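Local coordinates for leucine aminopeptidase 2, chloroplastic (Streptomyces sp. BC16019, PDB 5LHJ), which is an M17-family metalloaminopeptidase of bottromycin maturation that probably removes unsubstituted N-terminal amino acids from peptides, at residues R127-A130 and V131-A135; T89-T92 and F93-A96; I490-L493 and R494-E498; V400-A403 and S404-G408. All blocks are in the same frame, centred on the assembly; numbering follows the deposited sequence.

Contact 1 (R127-A130 and V131-A135); sequences RARA and VAEGA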
ATOM      1  N   ARG A 127     -33.095  27.710 -27.560  1.00 24.37           N
ATOM      2  CA  ARG A 127     -32.260  28.766 -26.948  1.00 23.93           C
ATOM      3  C   ARG A 127     -32.855  29.244 -25.629  1.00 23.01           C
ATOM      4  O   ARG A 127     -32.151  29.327 -24.613  1.00 22.29           O
ATOM      5  CB  ARG A 127     -32.088  29.959 -27.893  1.00 24.64           C
ATOM      6  CG  ARG A 127     -31.310  29.618 -29.157  1.00 25.61           C
ATOM      7  CD  ARG A 127     -30.858  30.849 -29.926  1.00 26.62           C
ATOM      8  NE  ARG A 127     -31.892  31.853 -30.160  1.00 27.90           N
ATOM      9  CZ  ARG A 127     -32.587  32.039 -31.287  1.00 29.25           C
ATOM     10  NH1 ARG A 127     -32.455  31.242 -32.344  1.00 30.63           N
ATOM     11  NH2 ARG A 127     -33.464  33.030 -31.344  1.00 29.77           N
ATOM     12  N   ALA A 128     -34.159  29.530 -25.637  1.00 22.42           N
ATOM     13  CA  ALA A 128     -34.838  30.051 -24.444  1.00 22.30           C
ATOM     14  C   ALA A 128     -34.807  29.053 -23.277  1.00 21.80           C
ATOM     15  O   ALA A 128     -34.529  29.430 -22.136  1.00 20.93           O
ATOM     16  CB  ALA A 128     -36.276  30.462 -24.773  1.00 23.05           C
ATOM     17  N   ARG A 129     -35.083  27.790 -23.578  1.00 21.95           N
ATOM     18  CA  ARG A 129     -35.073  26.722 -22.569  1.00 22.40           C
ATOM     19  C   ARG A 129     -33.684  26.575 -21.937  1.00 20.82           C
ATOM     20  O   ARG A 129     -33.554  26.502 -20.701  1.00 20.34           O
ATOM     21  CB  ARG A 129     -35.533  25.401 -23.195  1.00 24.12           C
ATOM     22  CG  ARG A 129     -35.807  24.277 -22.197  1.00 25.77           C
ATOM     23  CD  ARG A 129     -36.258  22.982 -22.882  1.00 27.76           C
ATOM     24  NE  ARG A 129     -37.429  23.222 -23.716  1.00 30.06           N
ATOM     25  CZ  ARG A 129     -37.464  23.274 -25.060  1.00 32.59           C
ATOM     26  NH1 ARG A 129     -36.388  23.042 -25.825  1.00 33.24           N
ATOM     27  NH2 ARG A 129     -38.620  23.551 -25.667  1.00 34.43           N
ATOM     28  N   ALA A 130     -32.655  26.577 -22.781  1.00 19.89           N
ATOM     29  CA  ALA A 130     -31.271  26.421 -22.328  1.00 19.50           C
ATOM     30  C   ALA A 130     -30.777  27.605 -21.489  1.00 19.10           C
ATOM     31  O   ALA A 130     -30.108  27.415 -20.475  1.00 18.82           O
ATOM     32  CB  ALA A 130     -30.341  26.184 -23.508  1.00 19.84           C
ATOM     33  N   VAL A 131     -31.103  28.827 -21.914  1.00 18.91           N
ATOM     34  CA  VAL A 131     -30.722  30.024 -21.165  1.00 18.74           C
ATOM     35  C   VAL A 131     -31.390  30.034 -19.787  1.00 18.96           C
ATOM     36  O   VAL A 131     -30.740  30.328 -18.784  1.00 18.63           O
ATOM     37  CB  VAL A 131     -31.029  31.310 -21.956  1.00 18.76           C
ATOM     38  CG1 VAL A 131     -30.843  32.559 -21.102  1.00 19.26           C
ATOM     39  CG2 VAL A 131     -30.123  31.394 -23.189  1.00 19.03           C
ATOM     40  N   ALA A 132     -32.682  29.709 -19.735  1.00 19.26           N
ATOM     41  CA  ALA A 132     -33.391  29.642 -18.452  1.00 19.83           C
ATOM     42  C   ALA A 132     -32.753  28.604 -17.523  1.00 19.88           C
ATOM     43  O   ALA A 132     -32.543  28.875 -16.328  1.00 19.59           O
ATOM     44  CB  ALA A 132     -34.865  29.321 -18.667  1.00 20.20           C
ATOM     45  N   GLU A 133     -32.436  27.433 -18.075  1.00 19.95           N
ATOM     46  CA  GLU A 133     -31.776  26.379 -17.295  1.00 20.63           C
ATOM     47  C   GLU A 133     -30.428  26.826 -16.767  1.00 19.69           C
ATOM     48  O   GLU A 133     -30.122  26.654 -15.582  1.00 18.69           O
ATOM     49  CB  GLU A 133     -31.564  25.108 -18.123  1.00 22.06           C
ATOM     50  CG  GLU A 133     -32.815  24.296 -18.334  1.00 24.15           C
ATOM     51  CD  GLU A 133     -32.578  22.997 -19.099  1.00 26.55           C
ATOM     52  OE1 GLU A 133     -31.400  22.552 -19.224  1.00 28.44           O
ATOM     53  OE2 GLU A 133     -33.594  22.404 -19.541  1.00 28.28           O
ATOM     54  N   GLY A 134     -29.611  27.391 -17.652  1.00 19.19           N
ATOM     55  CA  GLY A 134     -28.239  27.782 -17.288  1.00 19.27           C
ATOM     56  C   GLY A 134     -28.211  28.857 -16.217  1.00 19.40           C
ATOM     57  O   GLY A 134     -27.316  28.866 -15.363  1.00 19.57           O
ATOM     58  N   ALA A 135     -29.192  29.762 -16.263  1.00 19.26           N
ATOM     59  CA  ALA A 135     -29.307  30.835 -15.278  1.00 19.73           C
ATOM     60  C   ALA A 135     -29.556  30.286 -13.877  1.00 19.46           C
ATOM     61  O   ALA A 135     -28.863  30.660 -12.932  1.00 19.87           O
ATOM     62  CB  ALA A 135     -30.412  31.796 -15.663  1.00 20.16           C
TER
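Arg129 and Glu133 stand one turn apart on helix 124-139, in the N-terminal domain of the cytosol aminopeptidase family, and their side chains run side by side in the same direction. They meet through an aliphatic carbon: Arg129 CG lies 3.9 Å from Glu133 OE2. The charged ends do not pair, since Arg129 NE is 5.7 Å from Glu133 OE2 and the guanidinium and carboxylate planes are turned 60° apart. With CG of Arg129 anti to the backbone N (chi1 -169°) and a bend at chi3, the guanidinium is carried off to salt bridges with Glu126 and Glu169. The carboxylate of Glu133 is held by Arg94 of helix 90-102 instead, so each charge is met by a neighbour outside the pair.

Beneath the side chains runs a regular i to i+4 ladder. Val131 N binds Arg127 O at 2.9 Å, nearly straight at 164°, and Glu133 N binds Arg129 O at 3.0 Å; Ala132 N and Gly134 N continue the pattern to Ala128 O and Ala130 O. The methylene CG of Glu133 rests 3.3 Å from Arg129 O, beside this ladder.

Further out, Ala128 and Ala132 pack against helix 164-185, and Val131 against Leu112 of strand 109-112. Arg127 reaches the backbone oxygens of Ala115 and Val122 with NE and NH1, tying the helix to the preceding loop. Its own carbonyl is flanked by a methyl, Val131 CG2 lying 3.2 Å from Arg127 O.

Contact 2 (T89-T92 and F93-A96); sequences TAAT and FRAA
The Phe93 ring has the carbonyl oxygen of Thr89 at its edge, near the ring plane, with CD1 of Phe93 3.4 Å from Thr89 O; this is the N-terminal turn of helix 90-102, with Thr89 as N-cap. The same ring is packed by Arg127, Ala130 and Val131 of helix 124-139. The second flat group, the guanidinium of Arg94, has Ala90 O over one face, offset toward the rim, while its NH1 comes obliquely to 3.6 Å from Ala91 CA. Arg94 folds back along the turn because its chain bends at chi3 (-74°), so the guanidinium lies beside residues that precede it. There NE forms a salt bridge with Glu133 and NH2 a weak hydrogen bond with Arg406 O.

Helical bonding tightens along the turn. Phe93 N reaches Thr89 O only weakly, at 3.4 Å, and Thr92 N makes another weak bond to that oxygen. By contrast Arg94 N binds Ala90 O at 3.0 Å, with the donor in the carbonyl plane, and Ala95 N binds Ala91 O at 2.9 Å.

The N-cap residue is held through its backbone N by the side chain of Thr92. OG1 of Thr92 sits beside its own backbone N (chi1 -47°), a setting that presents it to the N-cap amide. This supplies the backbone-to-side-chain half of a capping box: Thr89 N donates to Thr92 OG1 over 2.9 Å, almost perfectly straight at 178°.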
ATOM      1  N   THR A  89     -24.431  25.138 -29.919  1.00 28.07           N
ATOM      2  CA  THR A  89     -25.461  24.167 -29.550  1.00 27.56           C
ATOM      3  C   THR A  89     -26.259  24.724 -28.383  1.00 26.38           C
ATOM      4  O   THR A  89     -25.920  25.770 -27.846  1.00 26.03           O
ATOM      5  CB  THR A  89     -24.826  22.855 -29.079  1.00 28.28           C
ATOM      6  OG1 THR A  89     -24.055  23.102 -27.890  1.00 28.13           O
ATOM      7  CG2 THR A  89     -23.932  22.266 -30.175  1.00 29.42           C
ATOM      8  N   ALA A  90     -27.300  24.007 -27.970  1.00 25.70           N
ATOM      9  CA  ALA A  90     -28.034  24.358 -26.754  1.00 24.99           C
ATOM     10  C   ALA A  90     -27.109  24.430 -25.526  1.00 24.53           C
ATOM     11  O   ALA A  90     -27.284  25.292 -24.667  1.00 23.52           O
ATOM     12  CB  ALA A  90     -29.181  23.381 -26.515  1.00 25.58           C
ATOM     13  N   ALA A  91     -26.102  23.552 -25.464  1.00 24.34           N
ATOM     14  CA  ALA A  91     -25.136  23.555 -24.361  1.00 24.18           C
ATOM     15  C   ALA A  91     -24.316  24.856 -24.315  1.00 23.53           C
ATOM     16  O   ALA A  91     -23.952  25.319 -23.238  1.00 22.88           O
ATOM     17  CB  ALA A  91     -24.208  22.342 -24.453  1.00 25.25           C
ATOM     18  N   THR A  92     -24.017  25.423 -25.485  1.00 23.29           N
ATOM     19  CA  THR A  92     -23.373  26.729 -25.570  1.00 22.99           C
ATOM     20  C   THR A  92     -24.194  27.787 -24.841  1.00 22.17           C
ATOM     21  O   THR A  92     -23.650  28.573 -24.062  1.00 21.77           O
ATOM     22  CB  THR A  92     -23.187  27.189 -27.026  1.00 23.85           C
ATOM     23  OG1 THR A  92     -22.640  26.116 -27.810  1.00 24.55           O
ATOM     24  CG2 THR A  92     -22.255  28.394 -27.097  1.00 24.05           C
ATOM     25  N   PHE A  93     -25.502  27.802 -25.101  1.00 21.85           N
ATOM     26  CA  PHE A  93     -26.405  28.763 -24.454  1.00 21.37           C
ATOM     27  C   PHE A  93     -26.554  28.531 -22.957  1.00 21.13           C
ATOM     28  O   PHE A  93     -26.609  29.479 -22.175  1.00 20.71           O
ATOM     29  CB  PHE A  93     -27.767  28.778 -25.162  1.00 21.37           C
ATOM     30  CG  PHE A  93     -27.721  29.492 -26.473  1.00 21.72           C
ATOM     31  CD1 PHE A  93     -27.396  28.811 -27.636  1.00 22.47           C
ATOM     32  CD2 PHE A  93     -27.945  30.860 -26.543  1.00 21.76           C
ATOM     33  CE1 PHE A  93     -27.307  29.478 -28.850  1.00 22.77           C
ATOM     34  CE2 PHE A  93     -27.862  31.537 -27.751  1.00 21.76           C
ATOM     35  CZ  PHE A  93     -27.544  30.842 -28.906  1.00 22.44           C
ATOM     36  N   ARG A  94     -26.606  27.268 -22.561  1.00 21.36           N
ATOM     37  CA  ARG A  94     -26.717  26.909 -21.157  1.00 21.33           C
ATOM     38  C   ARG A  94     -25.480  27.407 -20.404  1.00 21.35           C
ATOM     39  O   ARG A  94     -25.580  28.078 -19.372  1.00 20.70           O
ATOM     40  CB  ARG A  94     -26.903  25.381 -21.031  1.00 21.76           C
ATOM     41  CG  ARG A  94     -27.554  24.933 -19.755  1.00 22.23           C
ATOM     42  CD  ARG A  94     -27.757  23.430 -19.706  1.00 22.49           C
ATOM     43  NE  ARG A  94     -28.846  22.948 -20.560  1.00 22.26           N
ATOM     44  CZ  ARG A  94     -28.714  22.270 -21.706  1.00 22.67           C
ATOM     45  NH1 ARG A  94     -27.517  21.943 -22.229  1.00 22.99           N
ATOM     46  NH2 ARG A  94     -29.811  21.897 -22.343  1.00 23.34           N
ATOM     47  N   ALA A  95     -24.303  27.111 -20.957  1.00 22.53           N
ATOM     48  CA  ALA A  95     -23.031  27.560 -20.378  1.00 22.95           C
ATOM     49  C   ALA A  95     -22.867  29.087 -20.358  1.00 22.21           C
ATOM     50  O   ALA A  95     -22.344  29.636 -19.388  1.00 22.10           O
ATOM     51  CB  ALA A  95     -21.854  26.912 -21.108  1.00 23.68           C
ATOM     52  N   ALA A  96     -23.279  29.768 -21.430  1.00 21.78           N
ATOM     53  CA  ALA A  96     -23.215  31.237 -21.480  1.00 21.51           C
ATOM     54  C   ALA A  96     -24.108  31.892 -20.434  1.00 20.58           C
ATOM     55  O   ALA A  96     -23.737  32.902 -19.843  1.00 20.21           O
ATOM     56  CB  ALA A  96     -23.565  31.760 -22.869  1.00 21.66           C
TER

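Contact 3 (I490-L493 and R494-E498); sequences IETL and RALSE
In the C-terminal helix 486-498, Arg494 lays its side chain across those of Ile490 and Glu491. The CD methylene of Arg494 does the touching, 4.1 Å from Ile490 CG2 and 4.0 Å from Glu491 OE1. The charges are near without forming a salt bridge, for Glu491 OE2 is 4.1 Å from Arg494 NE, well out of the guanidinium plane. Glu491 is bent at chi2 (-70°), and its OE1 salt-bridges Arg406 of helix 394-407. Replacing Glu491 by alanine is likely to cost Arg406 NE its salt-bridge partner and Arg494 CD the carboxylate that crosses it.

At the next position, Thr492 and Leu496, one turn apart, lie side by side, Thr492 CG2 3.9 Å from Leu496 CD1, while Leu496 N binds Thr492 O at 2.9 Å. Near the helix end Ser497 OG donates to Arg494 O at 2.7 Å; Glu498 N reaches that oxygen from the same face of its plane, at 3.2 Å.

Two polar patterns follow: a carbonyl gripped twice where the helix runs out, and a glutamate whose OE1 is engaged by Arg406 on another helix, so that its influence on Arg494 is probably electrostatic and without direction.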
ATOM      1  N   ILE A 490     -36.127  13.577 -17.150  1.00 18.42           N
ATOM      2  CA  ILE A 490     -37.257  14.390 -17.605  1.00 19.08           C
ATOM      3  C   ILE A 490     -37.403  14.327 -19.129  1.00 19.71           C
ATOM      4  O   ILE A 490     -38.505  14.108 -19.630  1.00 20.25           O
ATOM      5  CB  ILE A 490     -37.153  15.856 -17.128  1.00 19.32           C
ATOM      6  CG1 ILE A 490     -37.296  15.926 -15.602  1.00 19.35           C
ATOM      7  CG2 ILE A 490     -38.228  16.724 -17.792  1.00 19.84           C
ATOM      8  CD1 ILE A 490     -36.950  17.279 -15.016  1.00 19.21           C
ATOM      9  N   GLU A 491     -36.309  14.493 -19.865  1.00 19.62           N
ATOM     10  CA  GLU A 491     -36.377  14.395 -21.327  1.00 20.27           C
ATOM     11  C   GLU A 491     -36.768  12.989 -21.832  1.00 20.19           C
ATOM     12  O   GLU A 491     -37.494  12.861 -22.830  1.00 20.53           O
ATOM     13  CB  GLU A 491     -35.075  14.874 -21.964  1.00 21.09           C
ATOM     14  CG  GLU A 491     -34.922  16.381 -21.940  1.00 22.20           C
ATOM     15  CD  GLU A 491     -35.876  17.121 -22.886  1.00 24.02           C
ATOM     16  OE1 GLU A 491     -36.441  16.512 -23.816  1.00 24.11           O
ATOM     17  OE2 GLU A 491     -36.061  18.342 -22.696  1.00 26.64           O
ATOM     18  N   THR A 492     -36.318  11.949 -21.131  1.00 19.40           N
ATOM     19  CA  THR A 492     -36.721  10.575 -21.445  1.00 19.72           C
ATOM     20  C   THR A 492     -38.227  10.385 -21.260  1.00 20.13           C
ATOM     21  O   THR A 492     -38.913   9.854 -22.142  1.00 20.39           O
ATOM     22  CB  THR A 492     -35.947   9.564 -20.591  1.00 19.46           C
ATOM     23  OG1 THR A 492     -34.548   9.713 -20.859  1.00 19.06           O
ATOM     24  CG2 THR A 492     -36.364   8.146 -20.896  1.00 19.72           C
ATOM     25  N   LEU A 493     -38.739  10.851 -20.131  1.00 20.25           N
ATOM     26  CA  LEU A 493     -40.167  10.725 -19.848  1.00 21.02           C
ATOM     27  C   LEU A 493     -41.007  11.523 -20.860  1.00 22.53           C
ATOM     28  O   LEU A 493     -42.082  11.053 -21.267  1.00 22.91           O
ATOM     29  CB  LEU A 493     -40.465  11.159 -18.418  1.00 20.78           C
ATOM     30  CG  LEU A 493     -39.838  10.263 -17.340  1.00 20.47           C
ATOM     31  CD1 LEU A 493     -39.874  10.946 -15.988  1.00 20.45           C
ATOM     32  CD2 LEU A 493     -40.505   8.899 -17.264  1.00 20.64           C
ATOM     33  N   ARG A 494     -40.520  12.706 -21.266  1.00 23.61           N
ATOM     34  CA  ARG A 494     -41.198  13.521 -22.304  1.00 25.51           C
ATOM     35  C   ARG A 494     -41.304  12.743 -23.619  1.00 25.73           C
ATOM     36  O   ARG A 494     -42.391  12.647 -24.209  1.00 25.46           O
ATOM     37  CB  ARG A 494     -40.478  14.857 -22.543  1.00 27.34           C
ATOM     38  CG  ARG A 494     -40.650  15.878 -21.418  1.00 30.09           C
ATOM     39  CD  ARG A 494     -39.731  17.090 -21.561  1.00 32.41           C
ATOM     40  NE  ARG A 494     -40.154  17.960 -22.660  1.00 35.17           N
ATOM     41  CZ  ARG A 494     -41.068  18.931 -22.587  1.00 38.13           C
ATOM     42  NH1 ARG A 494     -41.702  19.226 -21.447  1.00 39.89           N
ATOM     43  NH2 ARG A 494     -41.354  19.637 -23.685  1.00 40.07           N
ATOM     44  N   ALA A 495     -40.188  12.171 -24.059  1.00 25.41           N
ATOM     45  CA  ALA A 495     -40.162  11.374 -25.293  1.00 26.21           C
ATOM     46  C   ALA A 495     -41.070  10.146 -25.218  1.00 27.02           C
ATOM     47  O   ALA A 495     -41.804   9.870 -26.168  1.00 27.81           O
ATOM     48  CB  ALA A 495     -38.745  10.968 -25.651  1.00 26.16           C
ATOM     49  N   LEU A 496     -41.043   9.427 -24.096  1.00 27.20           N
ATOM     50  CA  LEU A 496     -41.902   8.253 -23.912  1.00 28.41           C
ATOM     51  C   LEU A 496     -43.389   8.621 -23.919  1.00 30.06           C
ATOM     52  O   LEU A 496     -44.207   7.866 -24.446  1.00 30.62           O
ATOM     53  CB  LEU A 496     -41.563   7.510 -22.618  1.00 28.08           C
ATOM     54  CG  LEU A 496     -40.203   6.796 -22.591  1.00 27.83           C
ATOM     55  CD1 LEU A 496     -39.874   6.358 -21.177  1.00 27.70           C
ATOM     56  CD2 LEU A 496     -40.182   5.603 -23.534  1.00 28.82           C
ATOM     57  N   SER A 497     -43.723   9.773 -23.345  1.00 31.41           N
ATOM     58  CA  SER A 497     -45.117  10.239 -23.282  1.00 34.12           C
ATOM     59  C   SER A 497     -45.673  10.607 -24.659  1.00 36.79           C
ATOM     60  O   SER A 497     -46.873  10.477 -24.890  1.00 36.87           O
ATOM     61  CB  SER A 497     -45.266  11.432 -22.330  1.00 33.60           C
ATOM     62  OG  SER A 497     -44.791  12.635 -22.919  1.00 33.88           O
ATOM     63  N   GLU A 498     -44.806  11.067 -25.559  1.00 40.55           N
ATOM     64  CA  GLU A 498     -45.213  11.406 -26.925  1.00 44.84           C
ATOM     65  C   GLU A 498     -45.537  10.138 -27.707  1.00 47.85           C
ATOM     66  O   GLU A 498     -46.617  10.021 -28.280  1.00 50.70           O
ATOM     67  CB  GLU A 498     -44.127  12.219 -27.631  1.00 45.60           C
ATOM     68  CG  GLU A 498     -43.982  13.628 -27.069  1.00 46.34           C
ATOM     69  CD  GLU A 498     -42.650  14.292 -27.395  1.00 47.50           C
ATOM     70  OE1 GLU A 498     -41.842  13.723 -28.164  1.00 49.50           O
ATOM     71  OE2 GLU A 498     -42.409  15.400 -26.867  1.00 47.75           O
TER

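Contact 4 (V400-A403 and S404-G408); sequences VLAA and SERAG
Val400 O accepts Ser404 N at 2.9 Å, a regular i to i+4 bond in the last turns of helix 394-407, the helix of a beta-alpha-beta unit. Next, Leu401 O takes two donors: Glu405 N at 3.0 Å and Ser404 OG at 2.7 Å. The hydroxyl arrives at a C=O...O angle of 124°, the amide at 155°, so the two use different directions. Ser404 OG can bend back this way because it lies between its own backbone N and carbonyl carbon (chi1 76°). Without the hydroxyl, as with an alanine here, Leu401 O would lose its shorter bond and is likely to be held less firmly, by the amide of Glu405.

Ala402 and Ala403 form the bed for Arg406. Ala402 CB is 3.7 Å from Arg406 NH1, and one guanidinium face covers Ala403 CA, which is offset toward the rim. A bend at chi3 folds the group back over the preceding turn, where Glu491 salt-bridges NE. Ala403 O receives Ala407 N at 3.0 Å before Gly408 leaves the helix in a Schellman motif, with positive phi and its N bonded to Glu405 O at 3.3 Å.

Val400 and Leu401 pack on Leu389 of strand 386-390, and Leu401 and Ser404 on Phe411 of strand 410-413, its parallel neighbour; Ala403 and Arg406 face helix 486-498, which places this helix between sheet and C-terminal helix.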
ATOM      1  N   VAL A 400     -33.016   7.103 -24.495  1.00 21.05           N
ATOM      2  CA  VAL A 400     -32.262   7.662 -23.356  1.00 20.45           C
ATOM      3  C   VAL A 400     -31.084   8.517 -23.842  1.00 20.10           C
ATOM      4  O   VAL A 400     -30.856   9.625 -23.339  1.00 19.15           O
ATOM      5  CB  VAL A 400     -31.794   6.567 -22.371  1.00 20.33           C
ATOM      6  CG1 VAL A 400     -30.902   7.146 -21.271  1.00 19.74           C
ATOM      7  CG2 VAL A 400     -32.996   5.886 -21.739  1.00 20.80           C
ATOM      8  N   LEU A 401     -30.336   8.014 -24.822  1.00 20.22           N
ATOM      9  CA  LEU A 401     -29.176   8.752 -25.315  1.00 20.20           C
ATOM     10  C   LEU A 401     -29.570  10.090 -25.955  1.00 20.32           C
ATOM     11  O   LEU A 401     -28.940  11.109 -25.688  1.00 20.63           O
ATOM     12  CB  LEU A 401     -28.337   7.904 -26.278  1.00 20.43           C
ATOM     13  CG  LEU A 401     -27.617   6.719 -25.634  1.00 20.44           C
ATOM     14  CD1 LEU A 401     -27.042   5.795 -26.700  1.00 20.86           C
ATOM     15  CD2 LEU A 401     -26.538   7.171 -24.668  1.00 20.56           C
ATOM     16  N   ALA A 402     -30.612  10.095 -26.775  1.00 20.91           N
ATOM     17  CA  ALA A 402     -31.091  11.355 -27.382  1.00 21.03           C
ATOM     18  C   ALA A 402     -31.586  12.331 -26.305  1.00 20.89           C
ATOM     19  O   ALA A 402     -31.323  13.537 -26.387  1.00 20.71           O
ATOM     20  CB  ALA A 402     -32.189  11.070 -28.399  1.00 21.63           C
ATOM     21  N   ALA A 403     -32.270  11.804 -25.285  1.00 20.20           N
ATOM     22  CA  ALA A 403     -32.708  12.625 -24.153  1.00 19.94           C
ATOM     23  C   ALA A 403     -31.531  13.272 -23.434  1.00 20.05           C
ATOM     24  O   ALA A 403     -31.583  14.459 -23.104  1.00 20.15           O
ATOM     25  CB  ALA A 403     -33.537  11.805 -23.179  1.00 19.87           C
ATOM     26  N   SER A 404     -30.465  12.500 -23.189  1.00 20.19           N
ATOM     27  CA  SER A 404     -29.268  13.047 -22.556  1.00 20.42           C
ATOM     28  C   SER A 404     -28.619  14.141 -23.416  1.00 21.52           C
ATOM     29  O   SER A 404     -28.123  15.139 -22.885  1.00 21.36           O
ATOM     30  CB  SER A 404     -28.256  11.942 -22.207  1.00 20.22           C
ATOM     31  OG  SER A 404     -27.562  11.489 -23.357  1.00 19.96           O
ATOM     32  N   GLU A 405     -28.636  13.966 -24.734  1.00 23.13           N
ATOM     33  CA  GLU A 405     -28.099  14.992 -25.657  1.00 24.70           C
ATOM     34  C   GLU A 405     -28.893  16.301 -25.577  1.00 23.96           C
ATOM     35  O   GLU A 405     -28.304  17.375 -25.485  1.00 23.81           O
ATOM     36  CB  GLU A 405     -28.055  14.471 -27.084  1.00 27.02           C
ATOM     37  CG  GLU A 405     -27.011  13.381 -27.275  1.00 30.05           C
ATOM     38  CD  GLU A 405     -27.238  12.510 -28.507  1.00 33.12           C
ATOM     39  OE1 GLU A 405     -28.140  12.804 -29.325  1.00 36.75           O
ATOM     40  OE2 GLU A 405     -26.506  11.505 -28.648  1.00 36.58           O
ATOM     41  N   ARG A 406     -30.214  16.205 -25.559  1.00 23.31           N
ATOM     42  CA  ARG A 406     -31.066  17.387 -25.350  1.00 23.17           C
ATOM     43  C   ARG A 406     -30.791  18.090 -24.019  1.00 23.03           C
ATOM     44  O   ARG A 406     -30.769  19.324 -23.948  1.00 22.96           O
ATOM     45  CB  ARG A 406     -32.553  17.021 -25.465  1.00 23.36           C
ATOM     46  CG  ARG A 406     -32.962  16.600 -26.872  1.00 23.74           C
ATOM     47  CD  ARG A 406     -34.470  16.564 -27.068  1.00 23.88           C
ATOM     48  NE  ARG A 406     -35.155  15.607 -26.195  1.00 23.87           N
ATOM     49  CZ  ARG A 406     -35.239  14.287 -26.389  1.00 23.40           C
ATOM     50  NH1 ARG A 406     -34.646  13.691 -27.421  1.00 23.57           N
ATOM     51  NH2 ARG A 406     -35.905  13.538 -25.510  1.00 23.24           N
ATOM     52  N   ALA A 407     -30.553  17.295 -22.978  1.00 22.44           N
ATOM     53  CA  ALA A 407     -30.301  17.800 -21.633  1.00 22.61           C
ATOM     54  C   ALA A 407     -28.873  18.294 -21.407  1.00 22.51           C
ATOM     55  O   ALA A 407     -28.620  18.956 -20.410  1.00 24.14           O
ATOM     56  CB  ALA A 407     -30.650  16.728 -20.613  1.00 22.09           C
ATOM     57  N   GLY A 408     -27.946  17.968 -22.304  1.00 21.97           N
ATOM     58  CA  GLY A 408     -26.536  18.320 -22.118  1.00 22.06           C
ATOM     59  C   GLY A 408     -25.821  17.473 -21.064  1.00 21.63           C
ATOM     60  O   GLY A 408     -24.901  17.955 -20.406  1.00 22.76           O
TER

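In the fold
The four helical turns form a chain of polar links across the two domains. Contacts 1 and 2, both N-terminal, have centres about 8 Å apart and are joined by Glu133 OE1 to Arg94 NE at 2.9 Å, with Arg127 CD packed 3.5 Å from Phe93 CZ. Contacts 3 and 4 lie about 11 Å apart between centres and are tied by Glu491 OE1 to Arg406 NE, also 2.9 Å. The bridge between the pairs is slighter: Arg94 NH2 reaches Arg406 O at 3.2 Å, a weak bond between contacts 2 and 4. Contacts 1 and 3, about 19 Å apart between centres, do not touch. All four lie away from the manganese-binding residues.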